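Uncharacterized hypothetical protein (Bacteroides uniformis, PDB 4EIU) is of unknown function but carries a DUF3823 N-terminal domain of the transthyretin-like clan within a chain rich in beta strand. Local coordinates at residues 76-81 and 237-242; 110-115 and 138-143; 115-120 and 221-226; 157-162 and 225-230. All blocks are in the same frame, centred on the assembly; numbering follows the deposited sequence.

Contact 1 (76-81 and 237-242); sequences DGPFIP and RWNYSE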
loop_
_atom_site.group_PDB
_atom_site.type_symbol
_atom_site.label_atom_id
_atom_site.label_comp_id
_atom_site.label_asym_id
_atom_site.label_seq_id
_atom_site.Cartn_x
_atom_site.Cartn_y
_atom_site.Cartn_z
ATOM N N ASP A 76 -6.043 -7.208 -0.363
ATOM C CA ASP A 76 -4.786 -7.303 -1.118
ATOM C C ASP A 76 -4.143 -5.904 -1.131
ATOM O O ASP A 76 -4.853 -4.870 -1.155
ATOM C CB ASP A 76 -5.110 -7.706 -2.550
ATOM C CG ASP A 76 -5.629 -9.128 -2.661
ATOM O OD1 ASP A 76 -4.833 -10.065 -2.859
ATOM O OD2 ASP A 76 -6.856 -9.313 -2.615
ATOM N N GLY A 77 -2.818 -5.848 -1.141
ATOM C CA GLY A 77 -2.166 -4.580 -0.993
ATOM C C GLY A 77 -0.674 -4.721 -1.100
ATOM O O GLY A 77 -0.220 -5.745 -1.616
ATOM N N PRO A 78 0.075 -3.711 -0.603
ATOM C CA PRO A 78 1.558 -3.716 -0.566
ATOM C C PRO A 78 2.073 -4.509 0.645
ATOM O O PRO A 78 2.748 -3.987 1.509
ATOM C CB PRO A 78 1.890 -2.222 -0.486
ATOM C CG PRO A 78 0.784 -1.676 0.378
ATOM C CD PRO A 78 -0.443 -2.420 -0.112
ATOM N N PHE A 79 1.709 -5.779 0.640
ATOM C CA PHE A 79 1.988 -6.721 1.706
ATOM C C PHE A 79 1.892 -8.160 1.186
ATOM O O PHE A 79 1.246 -8.453 0.177
ATOM C CB PHE A 79 1.110 -6.473 2.950
ATOM C CG PHE A 79 -0.378 -6.384 2.671
ATOM C CD1 PHE A 79 -1.126 -7.518 2.458
ATOM C CD2 PHE A 79 -1.020 -5.132 2.673
ATOM C CE1 PHE A 79 -2.514 -7.417 2.275
ATOM C CE2 PHE A 79 -2.398 -5.020 2.456
ATOM C CZ PHE A 79 -3.125 -6.166 2.249
ATOM N N ILE A 80 2.529 -9.070 1.923
ATOM C CA ILE A 80 2.572 -10.466 1.545
ATOM C C ILE A 80 1.152 -10.939 1.319
ATOM O O ILE A 80 0.280 -10.705 2.172
ATOM C CB ILE A 80 3.245 -11.346 2.626
ATOM C CG1 ILE A 80 4.753 -11.041 2.657
ATOM C CG2 ILE A 80 3.047 -12.839 2.303
ATOM C CD1 ILE A 80 5.545 -11.897 3.643
ATOM N N PRO A 81 0.896 -11.553 0.170
ATOM C CA PRO A 81 -0.495 -12.046 -0.024
ATOM C C PRO A 81 -0.987 -12.957 1.087
ATOM O O PRO A 81 -0.250 -13.885 1.516
ATOM C CB PRO A 81 -0.410 -12.818 -1.327
ATOM C CG PRO A 81 0.745 -12.187 -2.054
ATOM C CD PRO A 81 1.738 -11.805 -1.002
ATOM N N ARG A 237 2.384 -2.542 -5.991
ATOM C CA ARG A 237 1.800 -1.524 -5.122
ATOM C C ARG A 237 2.861 -0.907 -4.205
ATOM O O ARG A 237 3.716 -1.613 -3.667
ATOM C CB ARG A 237 0.698 -2.114 -4.281
ATOM C CG ARG A 237 -0.409 -2.794 -5.090
ATOM C CD ARG A 237 -1.592 -3.323 -4.236
ATOM N NE ARG A 237 -2.412 -4.041 -5.186
ATOM C CZ ARG A 237 -3.508 -3.628 -5.752
ATOM N NH1 ARG A 237 -4.138 -2.514 -5.334
ATOM N NH2 ARG A 237 -3.987 -4.375 -6.740
ATOM N N TRP A 238 2.811 0.417 -4.083
ATOM C CA TRP A 238 3.645 1.165 -3.130
ATOM C C TRP A 238 3.261 1.047 -1.696
ATOM O O TRP A 238 2.064 1.094 -1.307
ATOM C CB TRP A 238 3.681 2.653 -3.504
ATOM C CG TRP A 238 4.391 2.975 -4.787
ATOM C CD1 TRP A 238 5.758 2.931 -5.055
ATOM C CD2 TRP A 238 3.782 3.398 -6.044
ATOM N NE1 TRP A 238 6.017 3.318 -6.334
ATOM C CE2 TRP A 238 4.884 3.621 -6.976
ATOM C CE3 TRP A 238 2.478 3.693 -6.447
ATOM C CZ2 TRP A 238 4.667 4.039 -8.269
ATOM C CZ3 TRP A 238 2.272 4.107 -7.766
ATOM C CH2 TRP A 238 3.336 4.264 -8.649
ATOM N N ASN A 239 4.305 0.990 -0.869
ATOM C CA ASN A 239 4.217 1.431 0.526
ATOM C C ASN A 239 4.504 2.925 0.637
ATOM O O ASN A 239 5.246 3.482 -0.168
ATOM C CB ASN A 239 5.147 0.638 1.433
ATOM C CG ASN A 239 4.731 -0.827 1.523
ATOM O OD1 ASN A 239 5.398 -1.681 0.953
ATOM N ND2 ASN A 239 3.630 -1.104 2.203
ATOM N N TYR A 240 3.873 3.559 1.627
ATOM C CA TYR A 240 3.807 5.000 1.707
ATOM C C TYR A 240 4.213 5.528 3.064
ATOM O O TYR A 240 3.943 4.899 4.086
ATOM C CB TYR A 240 2.353 5.470 1.483
ATOM C CG TYR A 240 1.871 5.576 0.043
ATOM C CD1 TYR A 240 1.986 6.771 -0.650
ATOM C CD2 TYR A 240 1.210 4.520 -0.583
ATOM C CE1 TYR A 240 1.517 6.900 -1.947
ATOM C CE2 TYR A 240 0.762 4.641 -1.882
ATOM C CZ TYR A 240 0.875 5.870 -2.538
ATOM O OH TYR A 240 0.388 6.002 -3.833
ATOM N N SER A 241 4.797 6.731 3.049
ATOM C CA SER A 241 5.011 7.524 4.240
ATOM C C SER A 241 3.754 8.283 4.636
ATOM O O SER A 241 2.731 8.241 3.945
ATOM C CB SER A 241 6.140 8.515 4.010
ATOM O OG SER A 241 5.702 9.618 3.225
ATOM N N GLU A 242 3.848 8.980 5.755
ATOM C CA GLU A 242 2.854 9.981 6.105
ATOM C C GLU A 242 3.055 11.181 5.184
ATOM O O GLU A 242 4.194 11.437 4.758
ATOM C CB GLU A 242 3.007 10.426 7.552
ATOM C CG GLU A 242 2.529 9.406 8.576
ATOM C CD GLU A 242 2.945 9.808 9.978
ATOM O OE1 GLU A 242 2.521 10.890 10.436
ATOM O OE2 GLU A 242 3.735 9.073 10.610
#
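P78 meets segment 237-242 with both its ring and its carbonyl. The side-chain amide of N239 donates from ND2 to P78 O over 3.1 Å, with an N-H...O angle of 155°. The donor lies in the carbonyl plane on a lone pair of P78 O, and the oxygen stays near the amide plane of N239 (14° out of it). ND2 also touches the proline ring, coming within 3.4 Å of P78 CB. The same CB rests 3.4 Å from W238 O, while on the R237 side it packs against R237 CB at 4.0 Å. R237 is extended from CG to NE, and its CD comes 3.5 Å from G77 CA. The carbonyl is presented by an inverse gamma turn centred on P78, closed by a weak bond from F79 N to G77 O (3.0 Å). This turn lies in the connection from strand 69-76 to strand 83-85 of the five-stranded antiparallel sheet, within the DUF3823 N-terminal domain; N239 belongs to strand 239-247, at the margin of a separate four-stranded sheet, and the buried contact thus joins two sheets. Within the turn, G77 N sits 3.4 Å above the ring plane of F79, offset toward the rim. In the next shell N239 OD1 accepts from L115 N, which fixes the rotation of the amide and leaves ND2 facing P78. The buried guanidinium of R237 is held by backbone oxygens, NE by T229 and NH1 by S31 and G33.

Contact 2 (110-115 and 138-143); sequences EVQPFL and RGVSDE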
loop_
_atom_site.group_PDB
_atom_site.type_symbol
_atom_site.label_atom_id
_atom_site.label_comp_id
_atom_site.label_asym_id
_atom_site.label_seq_id
_atom_site.Cartn_x
_atom_site.Cartn_y
_atom_site.Cartn_z
ATOM N N GLU A 110 -3.903 -8.036 10.290
ATOM C CA GLU A 110 -2.484 -7.864 10.543
ATOM C C GLU A 110 -1.769 -8.421 9.349
ATOM O O GLU A 110 -1.937 -9.600 9.046
ATOM C CB GLU A 110 -2.067 -8.628 11.794
ATOM C CG GLU A 110 -2.646 -8.008 13.029
ATOM C CD GLU A 110 -2.145 -8.734 14.249
ATOM O OE1 GLU A 110 -2.762 -9.732 14.594
ATOM O OE2 GLU A 110 -1.120 -8.341 14.809
ATOM N N VAL A 111 -0.938 -7.601 8.707
ATOM C CA VAL A 111 -0.284 -7.944 7.443
ATOM C C VAL A 111 1.217 -7.688 7.597
ATOM O O VAL A 111 1.690 -7.235 8.643
ATOM C CB VAL A 111 -0.893 -7.163 6.264
ATOM C CG1 VAL A 111 -2.416 -7.393 6.190
ATOM C CG2 VAL A 111 -0.589 -5.681 6.392
ATOM N N GLN A 112 1.949 -8.043 6.566
ATOM C CA GLN A 112 3.423 -7.935 6.537
ATOM C C GLN A 112 3.750 -7.063 5.310
ATOM O O GLN A 112 3.908 -7.575 4.211
ATOM C CB GLN A 112 4.016 -9.322 6.439
ATOM C CG GLN A 112 3.947 -10.012 7.801
ATOM C CD GLN A 112 4.304 -11.483 7.796
ATOM O OE1 GLN A 112 3.776 -12.284 6.992
ATOM N NE2 GLN A 112 5.200 -11.861 8.706
ATOM N N PRO A 113 3.840 -5.730 5.520
ATOM C CA PRO A 113 4.081 -4.847 4.392
ATOM C C PRO A 113 5.470 -5.121 3.820
ATOM O O PRO A 113 6.352 -5.470 4.544
ATOM C CB PRO A 113 4.049 -3.442 5.011
ATOM C CG PRO A 113 4.348 -3.645 6.454
ATOM C CD PRO A 113 3.887 -5.029 6.812
ATOM N N PHE A 114 5.639 -4.909 2.520
ATOM C CA PHE A 114 6.912 -5.185 1.903
ATOM C C PHE A 114 8.001 -4.221 2.390
ATOM O O PHE A 114 9.138 -4.624 2.607
ATOM C CB PHE A 114 6.808 -5.040 0.388
ATOM C CG PHE A 114 5.796 -5.931 -0.259
ATOM C CD1 PHE A 114 5.656 -7.243 0.132
ATOM C CD2 PHE A 114 5.016 -5.468 -1.296
ATOM C CE1 PHE A 114 4.739 -8.075 -0.492
ATOM C CE2 PHE A 114 4.094 -6.296 -1.918
ATOM C CZ PHE A 114 3.984 -7.618 -1.532
ATOM N N LEU A 115 7.635 -2.953 2.530
ATOM C CA LEU A 115 8.553 -1.831 2.849
ATOM C C LEU A 115 7.926 -0.867 3.846
ATOM O O LEU A 115 6.707 -0.697 3.879
ATOM C CB LEU A 115 8.909 -1.055 1.570
ATOM C CG LEU A 115 9.580 -1.819 0.401
ATOM C CD1 LEU A 115 9.739 -0.942 -0.859
ATOM C CD2 LEU A 115 10.968 -2.356 0.803
ATOM N N ARG A 138 12.991 -2.653 4.852
ATOM C CA ARG A 138 12.122 -3.830 4.710
ATOM C C ARG A 138 11.016 -3.841 5.764
ATOM O O ARG A 138 11.282 -3.614 6.934
ATOM C CB ARG A 138 12.947 -5.105 4.832
ATOM C CG ARG A 138 13.972 -5.311 3.739
ATOM C CD ARG A 138 13.322 -5.519 2.378
ATOM N NE ARG A 138 14.324 -5.729 1.335
ATOM C CZ ARG A 138 14.030 -5.811 0.037
ATOM N NH1 ARG A 138 12.788 -5.752 -0.355
ATOM N NH2 ARG A 138 14.975 -5.984 -0.880
ATOM N N GLY A 139 9.783 -4.091 5.362
ATOM C CA GLY A 139 8.683 -4.131 6.319
ATOM C C GLY A 139 8.536 -5.525 6.926
ATOM O O GLY A 139 7.884 -5.695 7.965
ATOM N N VAL A 140 9.090 -6.523 6.237
ATOM C CA VAL A 140 9.065 -7.925 6.642
ATOM C C VAL A 140 10.412 -8.489 6.203
ATOM O O VAL A 140 10.964 -8.049 5.180
ATOM C CB VAL A 140 7.942 -8.680 5.938
ATOM C CG1 VAL A 140 8.071 -8.601 4.414
ATOM C CG2 VAL A 140 7.904 -10.123 6.409
ATOM N N SER A 141 10.961 -9.423 6.969
ATOM C CA SER A 141 12.271 -9.977 6.628
ATOM C C SER A 141 12.208 -10.704 5.290
ATOM O O SER A 141 11.189 -11.368 4.922
ATOM C CB SER A 141 12.782 -10.932 7.702
ATOM O OG SER A 141 12.024 -12.116 7.671
ATOM N N ASP A 142 13.291 -10.565 4.539
ATOM C CA ASP A 142 13.467 -11.315 3.287
ATOM C C ASP A 142 13.239 -12.844 3.491
ATOM O O ASP A 142 12.675 -13.488 2.608
ATOM C CB ASP A 142 14.876 -11.056 2.702
ATOM C CG ASP A 142 15.049 -9.615 2.180
ATOM O OD1 ASP A 142 14.096 -8.792 2.248
ATOM O OD2 ASP A 142 16.142 -9.299 1.667
ATOM N N GLU A 143 13.605 -13.374 4.674
ATOM C CA GLU A 143 13.476 -14.824 4.995
ATOM C C GLU A 143 12.018 -15.210 5.032
ATOM O O GLU A 143 11.649 -16.203 4.432
ATOM C CB GLU A 143 14.124 -15.174 6.344
HETATM O O HOH W 1 10.340 -6.502 1.074
#
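V140 places CG1 in the crowded position between its backbone N and carbonyl carbon (chi1 58°), which brings that methyl to 3.6 Å from P113 O. Its other methyl, CG2, meets the extended side chain of Q112, 4.0 Å from NE2, the two side chains crossing at about a right angle. R138 bends at chi2 (-66°) and lies side by side with L115, both pointing the same way, with NH1 4.0 Å from L115 CD2. Between these flanks the backbones meet directly. G139 N donates to F114 O over 2.9 Å in an almost straight bond (176°), from well above the carbonyl plane. A water donates to the same oxygen at 2.7 Å and accepts from R138 NH1, so F114 O is gripped twice and tied to the arginine. G139 CA adds a CA-H...O contact to P113 O at 3.2 Å; a beta carbon at this position would clash with that oxygen. R138 NE and D142 OD1, 3.2 Å apart, attract by charge alone, as the oxygen stands well out of the guanidinium plane. The other ends of these side chains turn elsewhere: R138 NH2 forms a salt bridge with E196 and NH1 bonds to L160 O, while Q112 OE1 accepts from K148. S141, just beyond, N-caps helix 142-149, its OG accepting from V144 N. The antiparallel non-hydrogen-bonded pair L115-R138 marks the open end of the beta hairpin formed by strands 115-126 and 129-138, where one arm arrives from strand 104-111 and the other departs into the helix.

Contact 3 (115-120 and 221-226); sequences LNVEFV and AAARIN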
loop_
_atom_site.group_PDB
_atom_site.type_symbol
_atom_site.label_atom_id
_atom_site.label_comp_id
_atom_site.label_asym_id
_atom_site.label_seq_id
_atom_site.Cartn_x
_atom_site.Cartn_y
_atom_site.Cartn_z
ATOM N N LEU A 115 7.635 -2.953 2.530
ATOM C CA LEU A 115 8.553 -1.831 2.849
ATOM C C LEU A 115 7.926 -0.867 3.846
ATOM O O LEU A 115 6.707 -0.697 3.879
ATOM C CB LEU A 115 8.909 -1.055 1.570
ATOM C CG LEU A 115 9.580 -1.819 0.401
ATOM C CD1 LEU A 115 9.739 -0.942 -0.859
ATOM C CD2 LEU A 115 10.968 -2.356 0.803
ATOM N N ASN A 116 8.775 -0.266 4.667
ATOM C CA ASN A 116 8.434 0.876 5.460
ATOM C C ASN A 116 9.128 2.077 4.863
ATOM O O ASN A 116 10.321 2.016 4.521
ATOM C CB ASN A 116 8.882 0.663 6.898
ATOM C CG ASN A 116 8.114 -0.437 7.586
ATOM O OD1 ASN A 116 6.925 -0.622 7.346
ATOM N ND2 ASN A 116 8.774 -1.144 8.476
ATOM N N VAL A 117 8.394 3.166 4.744
ATOM C CA VAL A 117 8.891 4.363 4.069
ATOM C C VAL A 117 8.583 5.567 4.927
ATOM O O VAL A 117 7.433 5.775 5.288
ATOM C CB VAL A 117 8.213 4.564 2.698
ATOM C CG1 VAL A 117 8.802 5.795 1.983
ATOM C CG2 VAL A 117 8.284 3.291 1.848
ATOM N N GLU A 118 9.600 6.365 5.243
ATOM C CA GLU A 118 9.398 7.535 6.096
ATOM C C GLU A 118 10.240 8.697 5.615
ATOM O O GLU A 118 11.271 8.508 4.958
ATOM C CB GLU A 118 9.779 7.204 7.541
ATOM C CG GLU A 118 11.255 6.819 7.692
ATOM C CD GLU A 118 11.578 6.132 9.003
ATOM O OE1 GLU A 118 11.170 6.662 10.065
ATOM O OE2 GLU A 118 12.272 5.079 8.969
ATOM N N PHE A 119 9.799 9.899 5.958
ATOM C CA PHE A 119 10.664 11.086 5.851
ATOM C C PHE A 119 11.606 11.144 7.046
ATOM O O PHE A 119 11.255 10.700 8.135
ATOM C CB PHE A 119 9.827 12.346 5.804
ATOM C CG PHE A 119 9.085 12.531 4.516
ATOM C CD1 PHE A 119 9.784 12.727 3.320
ATOM C CD2 PHE A 119 7.695 12.533 4.493
ATOM C CE1 PHE A 119 9.107 12.933 2.126
ATOM C CE2 PHE A 119 7.009 12.725 3.302
ATOM C CZ PHE A 119 7.711 12.928 2.116
ATOM N N VAL A 120 12.808 11.677 6.850
ATOM C CA VAL A 120 13.734 11.839 7.962
ATOM C C VAL A 120 13.745 13.293 8.410
ATOM O O VAL A 120 13.421 13.575 9.562
ATOM C CB VAL A 120 15.148 11.349 7.619
ATOM C CG1 VAL A 120 16.087 11.605 8.794
ATOM C CG2 VAL A 120 15.093 9.871 7.282
ATOM N N ALA A 221 6.302 10.296 0.383
ATOM C CA ALA A 221 7.233 9.321 -0.195
ATOM C C ALA A 221 6.555 7.996 -0.343
ATOM O O ALA A 221 5.610 7.669 0.394
ATOM C CB ALA A 221 8.498 9.204 0.643
ATOM N N ALA A 222 6.996 7.244 -1.349
ATOM C CA ALA A 222 6.513 5.920 -1.586
ATOM C C ALA A 222 7.630 5.095 -2.183
ATOM O O ALA A 222 8.521 5.647 -2.816
ATOM C CB ALA A 222 5.290 5.926 -2.506
ATOM N N ALA A 223 7.589 3.781 -1.938
ATOM C CA ALA A 223 8.571 2.836 -2.528
ATOM C C ALA A 223 7.898 1.471 -2.725
ATOM O O ALA A 223 6.888 1.129 -2.060
ATOM C CB ALA A 223 9.806 2.730 -1.687
ATOM N N ARG A 224 8.370 0.745 -3.725
ATOM C CA ARG A 224 7.816 -0.569 -3.988
ATOM C C ARG A 224 8.883 -1.548 -4.434
ATOM O O ARG A 224 10.014 -1.156 -4.775
ATOM C CB ARG A 224 6.718 -0.461 -5.023
ATOM C CG ARG A 224 7.189 0.043 -6.373
ATOM C CD ARG A 224 6.068 0.026 -7.370
ATOM N NE ARG A 224 6.462 0.711 -8.589
ATOM C CZ ARG A 224 5.703 0.833 -9.664
ATOM N NH1 ARG A 224 4.475 0.354 -9.688
ATOM N NH2 ARG A 224 6.179 1.477 -10.727
ATOM N N ILE A 225 8.500 -2.813 -4.414
ATOM C CA ILE A 225 9.327 -3.915 -4.852
ATOM C C ILE A 225 8.855 -4.465 -6.190
ATOM O O ILE A 225 7.799 -4.095 -6.676
ATOM C CB ILE A 225 9.444 -5.048 -3.780
ATOM C CG1 ILE A 225 8.094 -5.706 -3.459
ATOM C CG2 ILE A 225 10.073 -4.480 -2.523
ATOM C CD1 ILE A 225 8.180 -7.063 -2.729
ATOM N N ASN A 226 9.649 -5.372 -6.765
ATOM C CA ASN A 226 9.367 -6.016 -8.055
ATOM C C ASN A 226 8.386 -7.200 -7.919
ATOM O O ASN A 226 8.682 -8.341 -8.279
ATOM C CB ASN A 226 10.713 -6.433 -8.677
ATOM C CG ASN A 226 10.576 -7.021 -10.075
ATOM O OD1 ASN A 226 9.681 -6.642 -10.803
ATOM N ND2 ASN A 226 11.457 -7.977 -10.441
#
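L115 and V117 direct their side chains at A221, A223 and I225, packing two strands of different sheets face against face as in a beta sandwich. Strand 115-119 belongs to a three-stranded antiparallel sheet and strand 221-225 to a four-stranded one; the axes of these segments come within 6.6 Å and run nearly antiparallel, at 158°. The small alanine side chains on one strand are consistent with so close an approach. L115 drops CD1 onto the backbone between A223 and R224, 3.6 Å from A223 C, with A223 CB at 3.8 Å. Set askew to it, I225 offers CG2, which lies 3.9 Å from the same methyl. An alanine at L115 would probably leave a gap over A223 and deprive I225 CG2 of its leucine partner. V117 spans A222, its two methyls meeting the alanines on either side in sequence: CG1, anti to the backbone N (chi1 -177°), meets A221 CB at 3.7 Å, and CG2 meets A223 CB at 3.9 Å. A223 CB is therefore shared by a leucine and a valine. A222 and R224 point away from the interface, A222 packing on W238 and Y240, and R224 forming a salt bridge with D164 while NH1 bonds to R236 O. F119 closes the far end of the row. Its CE1 packs on A221 CB at 4.1 Å, on the flank of that methyl group away from L115, and its ring reaches obliquely to the strand backbone, where CZ stands 3.5 Å from A221 N, a nitrogen hydrogen-bonded to S241 OG.

Contact 4 (157-162 and 225-230); sequences DEYLNV and INYDTP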
loop_
_atom_site.group_PDB
_atom_site.type_symbol
_atom_site.label_atom_id
_atom_site.label_comp_id
_atom_site.label_asym_id
_atom_site.label_seq_id
_atom_site.Cartn_x
_atom_site.Cartn_y
_atom_site.Cartn_z
ATOM N N ASP A 157 14.452 -14.514 -6.985
ATOM C CA ASP A 157 15.054 -13.655 -5.975
ATOM C C ASP A 157 14.747 -12.199 -6.319
ATOM O O ASP A 157 14.534 -11.382 -5.447
ATOM C CB ASP A 157 16.548 -13.804 -5.909
ATOM C CG ASP A 157 17.007 -15.111 -5.315
ATOM O OD1 ASP A 157 16.207 -15.847 -4.694
ATOM O OD2 ASP A 157 18.159 -15.422 -5.523
ATOM N N GLU A 158 14.679 -11.877 -7.607
ATOM C CA GLU A 158 14.472 -10.471 -8.027
ATOM C C GLU A 158 13.112 -9.874 -7.637
ATOM O O GLU A 158 12.915 -8.653 -7.724
ATOM C CB GLU A 158 14.723 -10.352 -9.552
ATOM C CG GLU A 158 13.550 -10.873 -10.385
ATOM C CD GLU A 158 13.806 -10.826 -11.902
ATOM O OE1 GLU A 158 14.926 -10.626 -12.301
ATOM O OE2 GLU A 158 12.880 -11.006 -12.703
ATOM N N TYR A 159 12.176 -10.719 -7.211
ATOM C CA TYR A 159 10.902 -10.220 -6.683
ATOM C C TYR A 159 11.122 -9.248 -5.501
ATOM O O TYR A 159 10.355 -8.315 -5.309
ATOM C CB TYR A 159 9.971 -11.343 -6.256
ATOM C CG TYR A 159 9.399 -12.234 -7.349
ATOM C CD1 TYR A 159 9.320 -11.823 -8.657
ATOM C CD2 TYR A 159 8.922 -13.505 -7.039
ATOM C CE1 TYR A 159 8.829 -12.657 -9.632
ATOM C CE2 TYR A 159 8.420 -14.362 -8.016
ATOM C CZ TYR A 159 8.334 -13.912 -9.301
ATOM O OH TYR A 159 7.873 -14.752 -10.288
ATOM N N LEU A 160 12.197 -9.439 -4.745
ATOM C CA LEU A 160 12.514 -8.573 -3.628
ATOM C C LEU A 160 13.135 -7.219 -3.984
ATOM O O LEU A 160 13.196 -6.352 -3.115
ATOM C CB LEU A 160 13.348 -9.315 -2.593
ATOM C CG LEU A 160 12.557 -10.233 -1.672
ATOM C CD1 LEU A 160 13.515 -11.263 -1.083
ATOM C CD2 LEU A 160 11.808 -9.430 -0.618
ATOM N N ASN A 161 13.538 -6.996 -5.246
ATOM C CA ASN A 161 14.243 -5.766 -5.611
ATOM C C ASN A 161 13.342 -4.536 -5.364
ATOM O O ASN A 161 12.182 -4.506 -5.790
ATOM C CB ASN A 161 14.664 -5.746 -7.090
ATOM C CG ASN A 161 15.740 -6.779 -7.429
ATOM O OD1 ASN A 161 16.423 -7.288 -6.564
ATOM N ND2 ASN A 161 15.860 -7.091 -8.696
ATOM N N VAL A 162 13.870 -3.553 -4.642
ATOM C CA VAL A 162 13.242 -2.244 -4.558
ATOM C C VAL A 162 13.504 -1.520 -5.884
ATOM O O VAL A 162 14.651 -1.248 -6.228
ATOM C CB VAL A 162 13.776 -1.433 -3.374
ATOM C CG1 VAL A 162 13.105 -0.042 -3.339
ATOM C CG2 VAL A 162 13.568 -2.186 -2.067
ATOM N N ILE A 225 8.500 -2.813 -4.414
ATOM C CA ILE A 225 9.327 -3.915 -4.852
ATOM C C ILE A 225 8.855 -4.465 -6.190
ATOM O O ILE A 225 7.799 -4.095 -6.676
ATOM C CB ILE A 225 9.444 -5.048 -3.780
ATOM C CG1 ILE A 225 8.094 -5.706 -3.459
ATOM C CG2 ILE A 225 10.073 -4.480 -2.523
ATOM C CD1 ILE A 225 8.180 -7.063 -2.729
ATOM N N ASN A 226 9.649 -5.372 -6.765
ATOM C CA ASN A 226 9.367 -6.016 -8.055
ATOM C C ASN A 226 8.386 -7.200 -7.919
ATOM O O ASN A 226 8.682 -8.341 -8.279
ATOM C CB ASN A 226 10.713 -6.433 -8.677
ATOM C CG ASN A 226 10.576 -7.021 -10.075
ATOM O OD1 ASN A 226 9.681 -6.642 -10.803
ATOM N ND2 ASN A 226 11.457 -7.977 -10.441
ATOM N N TYR A 227 7.190 -6.932 -7.388
ATOM C CA TYR A 227 6.243 -7.970 -7.054
ATOM C C TYR A 227 4.815 -7.421 -7.056
ATOM O O TYR A 227 4.533 -6.414 -6.417
ATOM C CB TYR A 227 6.549 -8.535 -5.651
ATOM C CG TYR A 227 5.853 -9.850 -5.383
ATOM C CD1 TYR A 227 6.266 -11.023 -5.985
ATOM C CD2 TYR A 227 4.727 -9.919 -4.527
ATOM C CE1 TYR A 227 5.600 -12.247 -5.746
ATOM C CE2 TYR A 227 4.076 -11.106 -4.300
ATOM C CZ TYR A 227 4.509 -12.263 -4.899
ATOM O OH TYR A 227 3.841 -13.411 -4.664
ATOM N N ASP A 228 3.967 -8.093 -7.804
ATOM C CA ASP A 228 2.596 -7.671 -7.997
ATOM C C ASP A 228 1.620 -8.354 -7.092
ATOM O O ASP A 228 1.776 -9.543 -6.756
ATOM C CB ASP A 228 2.168 -7.787 -9.482
ATOM C CG ASP A 228 2.287 -9.196 -10.062
ATOM O OD1 ASP A 228 3.020 -10.037 -9.529
ATOM O OD2 ASP A 228 1.619 -9.479 -11.072
ATOM N N THR A 229 0.592 -7.593 -6.711
ATOM C CA THR A 229 -0.476 -8.081 -5.841
ATOM C C THR A 229 -1.794 -7.554 -6.423
ATOM O O THR A 229 -1.883 -6.372 -6.811
ATOM C CB THR A 229 -0.272 -7.675 -4.338
ATOM O OG1 THR A 229 -0.127 -6.255 -4.195
ATOM C CG2 THR A 229 0.971 -8.354 -3.738
ATOM N N PRO A 230 -2.788 -8.435 -6.602
ATOM C CA PRO A 230 -2.709 -9.899 -6.517
ATOM C C PRO A 230 -1.740 -10.426 -7.564
ATOM O O PRO A 230 -1.479 -9.757 -8.594
ATOM C CB PRO A 230 -4.133 -10.400 -6.831
ATOM C CG PRO A 230 -4.924 -9.202 -7.197
ATOM C CD PRO A 230 -4.154 -7.950 -6.864
#
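Y159 and N226 carry a partly buried contact of mixed polar and aromatic character, in which the 3-10 turn 157-160 before strand 162-170 packs on the chain leaving strand 216-225. N226 is the polar centre. Its chi1 (-176°) sets CG anti to the backbone N, and from there ND2 donates to E158 O over 3.2 Å at 151°. ND2 comes from above the carbonyl plane, and N161 N reaches the same oxygen from the opposite face. The backbone N of N226 donates to N161 O at 2.8 Å, nearly along the C=O axis though bent at the hydrogen, and I225 CA adds a CA-H...O contact to this acceptor at 3.1 Å. N226 O in turn receives a similar contact from Y159 CA (3.3 Å). An inverse gamma turn at N226, with a weak bond from Y227 N to I225 O, carries the chain on to the aromatic pair. There Y227 directs its edge at the face of Y159, the ring centroids 5.3 Å apart and the planes at 61°, with Y227 CD1 3.6 Å from Y159 CG. An alanine at Y159 would probably leave the edge of Y227 without its aromatic face and N154 O without its hydroxyl partner. V162 and I225 form an antiparallel non-hydrogen-bonded pair, their CG2 methyls 4.2 Å apart. Y227 also makes an edge-to-face pair with F145 of helix 142-149, on which L160 packs too, while V162 touches R138 of strand 129-138 and L115 of strand 115-126.

Contacts 1 and 3 are buried and contacts 2 and 4 partly exposed, and the chemistry follows: contact 3 is purely apolar between facing sheets, contact 1 adds a buried amide-carbonyl bond, contact 2 rests on a backbone bond and a water, and contact 4 on backbone and asparagine bonds with an aromatic pair. Contacts 1 and 3 both involve the four-stranded sheet, whose strands 216-225 and 239-247 pair through N239 N to A223 O. L115 serves contacts 2 and 3, and I225 contacts 3 and 4. Contact 1 is tied to contact 4 by a bond between T229 OG1 and G77 O, and to contact 2 where the loop after strand 69-76 meets the chain leaving strand 104-111.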